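Local coordinates for 3-keto-5-aminohexanoate cleavage protein (Burkholderia xenovorans LB400, PDB 3E02), which probably cleaves 3-keto-5-aminohexanoate or a related beta-keto acid as a zinc-dependent enzyme of the beta-keto acid cleavage family, at residues H19-M23 against T130-E136; M241-T245 against K279-I283. Residue numbers count along the deposited sequence, not the author numbering.

Interaction 1. Residues H19-M23 against T130-E136; sequences HTPTM and TFKFDWE. With EDO (1,2-ethanediol), chain E.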
ATOM      1  N   HIS A  19     -27.270  13.380 -10.926  1.00 33.44           N
ATOM      2  CA  HIS A  19     -27.299  14.333 -12.047  1.00 33.03           C
ATOM      3  C   HIS A  19     -28.725  14.824 -12.214  1.00 32.84           C
ATOM      4  O   HIS A  19     -29.678  14.099 -11.920  1.00 31.78           O
ATOM      5  CB  HIS A  19     -26.779  13.715 -13.342  1.00 32.35           C
ATOM      6  CG  HIS A  19     -25.347  13.298 -13.251  1.00 32.98           C
ATOM      7  ND1 HIS A  19     -24.914  12.044 -13.616  1.00 33.69           N
ATOM      8  CD2 HIS A  19     -24.258  13.951 -12.783  1.00 37.47           C
ATOM      9  CE1 HIS A  19     -23.614  11.957 -13.413  1.00 37.79           C
ATOM     10  NE2 HIS A  19     -23.188  13.098 -12.910  1.00 34.87           N
ATOM     11  N   THR A  20     -28.877  16.070 -12.650  1.00 32.56           N
ATOM     12  CA  THR A  20     -30.191  16.690 -12.807  1.00 32.34           C
ATOM     13  C   THR A  20     -30.376  17.100 -14.281  1.00 32.26           C
ATOM     14  O   THR A  20     -29.382  17.183 -15.006  1.00 32.48           O
ATOM     15  CB  THR A  20     -30.385  17.863 -11.827  1.00 32.34           C
ATOM     16  OG1 THR A  20     -29.547  18.956 -12.206  1.00 32.97           O
ATOM     17  CG2 THR A  20     -30.070  17.435 -10.368  1.00 29.38           C
ATOM     18  N   PRO A  21     -31.640  17.301 -14.737  1.00 32.49           N
ATOM     19  CA  PRO A  21     -31.911  17.626 -16.161  1.00 32.65           C
ATOM     20  C   PRO A  21     -31.138  18.787 -16.784  1.00 32.38           C
ATOM     21  O   PRO A  21     -30.778  18.727 -17.970  1.00 32.94           O
ATOM     22  CB  PRO A  21     -33.406  17.925 -16.163  1.00 32.10           C
ATOM     23  CG  PRO A  21     -33.931  17.029 -15.058  1.00 33.35           C
ATOM     24  CD  PRO A  21     -32.908  17.167 -13.982  1.00 33.93           C
ATOM     25  N   THR A  22     -30.904  19.831 -15.995  1.00 31.01           N
ATOM     26  CA  THR A  22     -30.115  20.989 -16.430  1.00 31.24           C
ATOM     27  C   THR A  22     -28.703  20.606 -16.911  1.00 31.93           C
ATOM     28  O   THR A  22     -28.162  21.234 -17.820  1.00 32.06           O
ATOM     29  CB  THR A  22     -29.972  22.029 -15.281  1.00 31.28           C
ATOM     30  OG1 THR A  22     -31.259  22.589 -14.998  1.00 31.61           O
ATOM     31  CG2 THR A  22     -28.962  23.170 -15.645  1.00 29.38           C
HETATM   32  N   MSE A  23     -28.151  19.555 -16.328  1.00 31.39           N
HETATM   33  CA  MSE A  23     -26.766  19.144 -16.575  1.00 32.07           C
HETATM   34  C   MSE A  23     -26.497  18.492 -17.918  1.00 32.71           C
HETATM   35  O   MSE A  23     -25.363  18.515 -18.397  1.00 33.02           O
HETATM   36  CB  MSE A  23     -26.290  18.230 -15.453  1.00 31.19           C
HETATM   37  CG  MSE A  23     -26.482  18.859 -14.075  1.00 31.45           C
HETATM   38 SE   MSE A  23     -25.705  17.817 -12.712  0.75 32.72          SE
HETATM   39  CE  MSE A  23     -26.229  18.971 -11.292  1.00 33.82           C
ATOM     40  N   THR A 130     -28.204  28.985 -14.374  1.00 35.78           N
ATOM     41  CA  THR A 130     -29.674  28.841 -14.437  1.00 34.75           C
ATOM     42  C   THR A 130     -30.033  27.348 -14.432  1.00 33.23           C
ATOM     43  O   THR A 130     -29.229  26.513 -14.858  1.00 33.09           O
ATOM     44  CB  THR A 130     -30.312  29.486 -15.695  1.00 34.33           C
ATOM     45  OG1 THR A 130     -29.924  28.758 -16.864  1.00 32.48           O
ATOM     46  CG2 THR A 130     -29.909  30.950 -15.843  1.00 34.75           C
ATOM     47  N   PHE A 131     -31.244  27.051 -13.962  1.00 32.08           N
ATOM     48  CA  PHE A 131     -31.768  25.691 -13.867  1.00 32.12           C
ATOM     49  C   PHE A 131     -33.125  25.594 -14.526  1.00 30.81           C
ATOM     50  O   PHE A 131     -33.941  26.515 -14.407  1.00 30.37           O
ATOM     51  CB  PHE A 131     -31.836  25.240 -12.408  1.00 33.41           C
ATOM     52  CG  PHE A 131     -30.509  24.840 -11.852  1.00 32.66           C
ATOM     53  CD1 PHE A 131     -29.654  25.778 -11.266  1.00 38.07           C
ATOM     54  CD2 PHE A 131     -30.092  23.521 -11.942  1.00 32.86           C
ATOM     55  CE1 PHE A 131     -28.404  25.370 -10.767  1.00 34.51           C
ATOM     56  CE2 PHE A 131     -28.856  23.120 -11.446  1.00 36.43           C
ATOM     57  CZ  PHE A 131     -28.017  24.053 -10.864  1.00 36.16           C
ATOM     58  N   LYS A 132     -33.363  24.467 -15.200  1.00 30.55           N
ATOM     59  CA  LYS A 132     -34.610  24.235 -15.931  1.00 31.52           C
ATOM     60  C   LYS A 132     -35.831  24.103 -15.016  1.00 31.62           C
ATOM     61  O   LYS A 132     -36.893  24.639 -15.336  1.00 30.80           O
ATOM     62  CB  LYS A 132     -34.477  22.992 -16.835  1.00 31.28           C
ATOM     63  CG  LYS A 132     -35.641  22.774 -17.805  1.00 32.21           C
ATOM     64  CD  LYS A 132     -35.366  21.618 -18.738  1.00 32.77           C
ATOM     65  CE  LYS A 132     -36.539  21.386 -19.677  1.00 35.20           C
ATOM     66  NZ  LYS A 132     -36.215  20.236 -20.566  1.00 35.55           N
ATOM     67  N   PHE A 133     -35.665  23.390 -13.905  1.00 30.90           N
ATOM     68  CA  PHE A 133     -36.752  23.118 -12.948  1.00 31.92           C
ATOM     69  C   PHE A 133     -36.410  23.632 -11.549  1.00 32.31           C
ATOM     70  O   PHE A 133     -35.239  23.607 -11.138  1.00 32.75           O
ATOM     71  CB  PHE A 133     -37.052  21.619 -12.892  1.00 32.24           C
ATOM     72  CG  PHE A 133     -37.406  21.018 -14.226  1.00 31.24           C
ATOM     73  CD1 PHE A 133     -38.653  21.267 -14.804  1.00 33.42           C
ATOM     74  CD2 PHE A 133     -36.503  20.189 -14.900  1.00 32.56           C
ATOM     75  CE1 PHE A 133     -38.994  20.710 -16.041  1.00 33.71           C
ATOM     76  CE2 PHE A 133     -36.842  19.611 -16.141  1.00 31.18           C
ATOM     77  CZ  PHE A 133     -38.082  19.881 -16.711  1.00 34.46           C
ATOM     78  N   ASP A 134     -37.455  24.052 -10.827  1.00 32.11           N
ATOM     79  CA  ASP A 134     -37.349  24.637  -9.486  1.00 34.12           C
ATOM     80  C   ASP A 134     -36.726  23.733  -8.448  1.00 33.01           C
ATOM     81  O   ASP A 134     -36.110  24.239  -7.529  1.00 32.52           O
ATOM     82  CB  ASP A 134     -38.730  25.033  -8.925  1.00 34.58           C
ATOM     83  CG  ASP A 134     -39.350  26.193  -9.633  1.00 42.06           C
ATOM     84  OD1 ASP A 134     -38.662  26.877 -10.432  1.00 44.38           O
ATOM     85  OD2 ASP A 134     -40.550  26.424  -9.369  1.00 43.23           O
ATOM     86  N   TRP A 135     -36.934  22.426  -8.571  1.00 32.55           N
ATOM     87  CA  TRP A 135     -36.397  21.456  -7.597  1.00 32.60           C
ATOM     88  C   TRP A 135     -34.892  21.226  -7.620  1.00 32.27           C
ATOM     89  O   TRP A 135     -34.333  20.778  -6.614  1.00 32.76           O
ATOM     90  CB  TRP A 135     -37.088  20.083  -7.749  1.00 32.56           C
ATOM     91  CG  TRP A 135     -36.735  19.342  -8.998  1.00 30.41           C
ATOM     92  CD1 TRP A 135     -37.389  19.397 -10.178  1.00 32.36           C
ATOM     93  CD2 TRP A 135     -35.641  18.435  -9.184  1.00 29.29           C
ATOM     94  NE1 TRP A 135     -36.786  18.596 -11.092  1.00 31.61           N
ATOM     95  CE2 TRP A 135     -35.706  17.984 -10.516  1.00 31.29           C
ATOM     96  CE3 TRP A 135     -34.619  17.949  -8.348  1.00 31.49           C
ATOM     97  CZ2 TRP A 135     -34.787  17.078 -11.043  1.00 31.00           C
ATOM     98  CZ3 TRP A 135     -33.710  17.046  -8.860  1.00 30.70           C
ATOM     99  CH2 TRP A 135     -33.799  16.613 -10.199  1.00 31.99           C
ATOM    100  N   GLU A 136     -34.232  21.551  -8.732  1.00 32.54           N
ATOM    101  CA  GLU A 136     -32.829  21.170  -8.939  1.00 32.14           C
ATOM    102  C   GLU A 136     -31.834  21.868  -8.036  1.00 33.62           C
ATOM    103  O   GLU A 136     -31.058  21.194  -7.352  1.00 32.61           O
ATOM    104  CB  GLU A 136     -32.414  21.334 -10.409  1.00 32.38           C
ATOM    105  CG  GLU A 136     -33.241  20.540 -11.393  1.00 31.33           C
ATOM    106  CD  GLU A 136     -32.792  20.798 -12.810  1.00 31.27           C
ATOM    107  OE1 GLU A 136     -31.753  20.263 -13.208  1.00 31.62           O
ATOM    108  OE2 GLU A 136     -33.467  21.561 -13.512  1.00 31.16           O
TER
HETATM  109  C1  EDO E 314     -32.895  29.490 -11.837  1.00 47.73           C
HETATM  110  O1  EDO E 314     -32.707  29.406 -13.239  1.00 44.53           O
HETATM  111  C2  EDO E 314     -31.552  29.305 -11.154  1.00 48.80           C
HETATM  112  O2  EDO E 314     -31.778  28.818  -9.831  1.00 51.95           O
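A single carboxylate, that of Glu136, accepts four hydrogen bonds and ties two loops that lie more than a hundred residues apart. Three come from 19-23: Thr20 OG1 gives to Glu136 OE1 at 2.8 Å, the backbone Thr22 N to Glu136 OE1 at 2.9 Å with an N-H...O angle of 165°, and Thr22 OG1 to Glu136 OE2 at 2.9 Å. The fourth is local, Phe133 N to Glu136 OE2 at 2.9 Å. Thr22 OG1 works in both directions, since it also accepts from Lys132 N at 2.8 Å and 171°; the nearly straight angle shows the hydroxyl set squarely on the backbone NH.

In the TIM-barrel fold of this family, 19-23 belongs to the loop that leads from strand 10-13 to helix 31-44, while 130-136 runs into helix 136-142, so the glutamate stands at the helix start. The side chain of Thr20 lies about 14 Å from the zinc ion, which leaves the junction well outside the metal's coordination sphere, formed by His50, His52 and Glu259.

Apolar contacts flank the polar cluster. Pro21 CD meets Trp135 CZ2 at 3.5 Å, and Pro21 CB reaches the edge of the Phe133 ring at CE2, 3.8 Å away. Thr20 CG2 lies 3.8 Å from CH2 of Trp135; the indole NE1 of that residue is hydrogen-bonded to Asn58 O. Thr22, with the largest covered area here, 81 Å², also brings CG2 to 3.4 Å from Thr130 O. On 130-136, Phe131 N donates to O1 of an ethanediol at 2.9 Å, a molecule probably from the crystallisation liquor and also hydrogen-bonded to Arg137.

Interaction 2. Residues M241-T245 against K279-I283; sequences MPFVT and KIRRI. With EDO (1,2-ethanediol), chain L.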
HETATM    1  N   MSE A 241     -13.663   6.280 -16.571  1.00 33.02           N
HETATM    2  CA  MSE A 241     -12.891   5.384 -17.451  1.00 33.75           C
HETATM    3  C   MSE A 241     -11.566   4.865 -16.887  1.00 33.85           C
HETATM    4  O   MSE A 241     -11.312   3.656 -16.973  1.00 33.80           O
HETATM    5  CB  MSE A 241     -12.760   5.958 -18.866  1.00 33.74           C
HETATM    6  CG  MSE A 241     -14.107   5.991 -19.580  1.00 33.37           C
HETATM    7 SE   MSE A 241     -14.895   4.217 -19.885  0.75 33.05          SE
HETATM    8  CE  MSE A 241     -16.676   4.783 -20.366  1.00 34.82           C
ATOM      9  N   PRO A 242     -10.724   5.748 -16.319  1.00 34.55           N
ATOM     10  CA  PRO A 242      -9.489   5.247 -15.679  1.00 35.14           C
ATOM     11  C   PRO A 242      -9.750   4.254 -14.556  1.00 34.77           C
ATOM     12  O   PRO A 242      -9.062   3.239 -14.476  1.00 34.41           O
ATOM     13  CB  PRO A 242      -8.838   6.517 -15.110  1.00 35.79           C
ATOM     14  CG  PRO A 242      -9.444   7.620 -15.829  1.00 38.89           C
ATOM     15  CD  PRO A 242     -10.768   7.221 -16.324  1.00 34.61           C
ATOM     16  N   PHE A 243     -10.745   4.533 -13.712  1.00 34.30           N
ATOM     17  CA  PHE A 243     -11.057   3.614 -12.593  1.00 34.23           C
ATOM     18  C   PHE A 243     -11.597   2.258 -13.022  1.00 33.69           C
ATOM     19  O   PHE A 243     -11.140   1.252 -12.501  1.00 34.04           O
ATOM     20  CB  PHE A 243     -11.950   4.258 -11.529  1.00 34.81           C
ATOM     21  CG  PHE A 243     -11.157   4.919 -10.460  1.00 36.53           C
ATOM     22  CD1 PHE A 243     -10.435   6.080 -10.728  1.00 38.85           C
ATOM     23  CD2 PHE A 243     -11.027   4.317  -9.215  1.00 38.02           C
ATOM     24  CE1 PHE A 243      -9.642   6.670  -9.739  1.00 39.97           C
ATOM     25  CE2 PHE A 243     -10.242   4.896  -8.229  1.00 37.95           C
ATOM     26  CZ  PHE A 243      -9.544   6.053  -8.489  1.00 39.63           C
ATOM     27  N   VAL A 244     -12.537   2.231 -13.962  1.00 32.93           N
ATOM     28  CA  VAL A 244     -13.072   0.952 -14.450  1.00 32.41           C
ATOM     29  C   VAL A 244     -12.014   0.183 -15.258  1.00 32.96           C
ATOM     30  O   VAL A 244     -12.033  -1.034 -15.229  1.00 33.52           O
ATOM     31  CB  VAL A 244     -14.407   1.071 -15.195  1.00 32.24           C
ATOM     32  CG1 VAL A 244     -15.485   1.631 -14.235  1.00 32.07           C
ATOM     33  CG2 VAL A 244     -14.302   1.916 -16.475  1.00 30.90           C
ATOM     34  N   THR A 245     -11.112   0.886 -15.963  1.00 31.57           N
ATOM     35  CA  THR A 245      -9.986   0.228 -16.668  1.00 32.38           C
ATOM     36  C   THR A 245      -9.056  -0.423 -15.625  1.00 33.10           C
ATOM     37  O   THR A 245      -8.628  -1.577 -15.790  1.00 33.11           O
ATOM     38  CB  THR A 245      -9.238   1.185 -17.584  1.00 32.56           C
ATOM     39  OG1 THR A 245     -10.169   1.729 -18.529  1.00 31.05           O
ATOM     40  CG2 THR A 245      -8.085   0.471 -18.336  1.00 29.97           C
ATOM     41  N   LYS A 279     -17.286   2.080 -25.170  1.00 33.23           N
ATOM     42  CA  LYS A 279     -15.905   2.481 -24.850  1.00 32.43           C
ATOM     43  C   LYS A 279     -15.190   1.506 -23.917  1.00 32.05           C
ATOM     44  O   LYS A 279     -14.075   1.067 -24.227  1.00 31.50           O
ATOM     45  CB  LYS A 279     -15.820   3.913 -24.297  1.00 32.42           C
ATOM     46  CG  LYS A 279     -14.401   4.303 -23.866  1.00 33.73           C
ATOM     47  CD  LYS A 279     -14.246   5.773 -23.540  1.00 32.99           C
ATOM     48  CE  LYS A 279     -14.169   6.628 -24.765  1.00 37.88           C
ATOM     49  NZ  LYS A 279     -13.708   8.016 -24.477  1.00 38.70           N
ATOM     50  N   ILE A 280     -15.810   1.174 -22.787  1.00 32.29           N
ATOM     51  CA  ILE A 280     -15.178   0.250 -21.843  1.00 32.47           C
ATOM     52  C   ILE A 280     -14.987  -1.131 -22.470  1.00 32.09           C
ATOM     53  O   ILE A 280     -13.953  -1.768 -22.244  1.00 33.80           O
ATOM     54  CB  ILE A 280     -15.854   0.198 -20.441  1.00 31.66           C
ATOM     55  CG1 ILE A 280     -14.939  -0.540 -19.424  1.00 32.74           C
ATOM     56  CG2 ILE A 280     -17.284  -0.367 -20.514  1.00 31.35           C
ATOM     57  CD1 ILE A 280     -13.459   0.003 -19.359  1.00 28.79           C
ATOM     58  N   ARG A 281     -15.933  -1.552 -23.314  1.00 31.39           N
ATOM     59  CA  ARG A 281     -15.793  -2.809 -24.042  1.00 32.08           C
ATOM     60  C   ARG A 281     -14.604  -2.774 -25.004  1.00 32.01           C
ATOM     61  O   ARG A 281     -13.874  -3.768 -25.089  1.00 32.56           O
ATOM     62  CB  ARG A 281     -17.072  -3.169 -24.781  1.00 33.22           C
ATOM     63  CG  ARG A 281     -16.980  -4.522 -25.443  1.00 36.91           C
ATOM     64  CD  ARG A 281     -18.289  -4.912 -26.023  1.00 40.21           C
ATOM     65  NE  ARG A 281     -18.250  -6.282 -26.531  1.00 41.50           N
ATOM     66  CZ  ARG A 281     -19.291  -6.925 -27.052  1.00 46.18           C
ATOM     67  NH1 ARG A 281     -20.482  -6.334 -27.158  1.00 45.28           N
ATOM     68  NH2 ARG A 281     -19.133  -8.181 -27.479  1.00 45.59           N
ATOM     69  N   ARG A 282     -14.400  -1.657 -25.713  1.00 31.58           N
ATOM     70  CA  ARG A 282     -13.212  -1.523 -26.587  1.00 31.60           C
ATOM     71  C   ARG A 282     -11.900  -1.626 -25.785  1.00 31.74           C
ATOM     72  O   ARG A 282     -10.999  -2.364 -26.180  1.00 30.68           O
ATOM     73  CB  ARG A 282     -13.226  -0.240 -27.405  1.00 32.38           C
ATOM     74  CG  ARG A 282     -14.283  -0.239 -28.514  1.00 33.24           C
ATOM     75  CD  ARG A 282     -14.053   0.864 -29.488  1.00 32.93           C
ATOM     76  NE  ARG A 282     -14.028   2.182 -28.861  1.00 30.21           N
ATOM     77  CZ  ARG A 282     -15.085   2.927 -28.554  1.00 34.32           C
ATOM     78  NH1 ARG A 282     -16.320   2.545 -28.844  1.00 34.58           N
ATOM     79  NH2 ARG A 282     -14.887   4.104 -27.980  1.00 33.75           N
ATOM     80  N   ILE A 283     -11.837  -0.933 -24.645  1.00 31.17           N
ATOM     81  CA  ILE A 283     -10.662  -0.954 -23.761  1.00 31.46           C
ATOM     82  C   ILE A 283     -10.382  -2.403 -23.292  1.00 31.51           C
ATOM     83  O   ILE A 283      -9.247  -2.888 -23.394  1.00 31.36           O
ATOM     84  CB  ILE A 283     -10.827   0.005 -22.544  1.00 31.65           C
ATOM     85  CG1 ILE A 283     -10.854   1.478 -22.987  1.00 32.61           C
ATOM     86  CG2 ILE A 283      -9.691  -0.207 -21.565  1.00 31.04           C
ATOM     87  CD1 ILE A 283     -11.277   2.499 -21.893  1.00 31.05           C
TER
HETATM   88  C1  EDO L 321     -18.731   5.845 -29.869  1.00 53.54           C
HETATM   89  O1  EDO L 321     -19.967   6.340 -30.415  1.00 57.44           O
HETATM   90  C2  EDO L 321     -19.025   4.791 -28.802  1.00 50.36           C
HETATM   91  O2  EDO L 321     -18.257   4.891 -27.595  1.00 39.71           O
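Met241, a selenomethionine in this crystal, has 69 Å² covered by 279-283, more than any other residue of the contact. Its side chain, bent by m torsions at chi1 and chi2, lies against 279-283: CG packs on Lys279 CD at 4.0 Å, while SE lies 4.2 Å from Ile280 CB and 4.5 Å from Ile283 CD1. Ile280, with 60 Å² covered, answers from the other side. Its CD1 touches Val244 CG2 at 3.6 Å and Thr245 OG1 at 3.8 Å, so it meets residues about one helical turn along from Met241.

The two segments approach to 10.7 Å between axes and cross at -44°, their N-to-C directions diverging by the same 44°. Such spacing leaves room for a layer of side chains, and the nearest CA pairs are Met241 with Ile280 at 7.1 Å and Thr245 with Ile283 at 7.2 Å. In the TIM-barrel fold, helices 240-249 and 273-286 both pack on strand 253-256: Ile280 touches both Val254 and Val256, Val244 touches Val254, and Met241 touches Val256.

Ile283 buries 42 Å² and sets CD1 3.6 Å from Thr245 OG1. That hydroxyl is already committed within its own helix, donating to Met241 O at 2.7 Å, so it can face apolar carbon without losing a hydrogen bond; none joins the two segments. Lys279 carries its amino group past the apolar layer to Ser264 O and to Glu286 O of the second subunit. Leu287 of that subunit packs on Met241, and Thr245 meets its own counterpart there.

How the interactions relate
The two contacts share no helix or strand, and their centres are 29 Å apart. Interaction 2 is buried, with none of its touching residues exposed; interaction 1 is partly buried, includes exposed residues and lies farther from the chain centre, at 22 Å against 16 Å. Chemistry follows place: interaction 1 pairs two loop segments, the second ending at the start of helix 136-142, mainly by hydrogen bonds to a carboxylate, covering 373 Å², whereas interaction 2 joins two helices by mainly apolar side-chain packing, with 264 Å² covered and no hydrogen bond between the segments. A second subunit adjoins interaction 2, while no other chain of the assembly touches interaction 1.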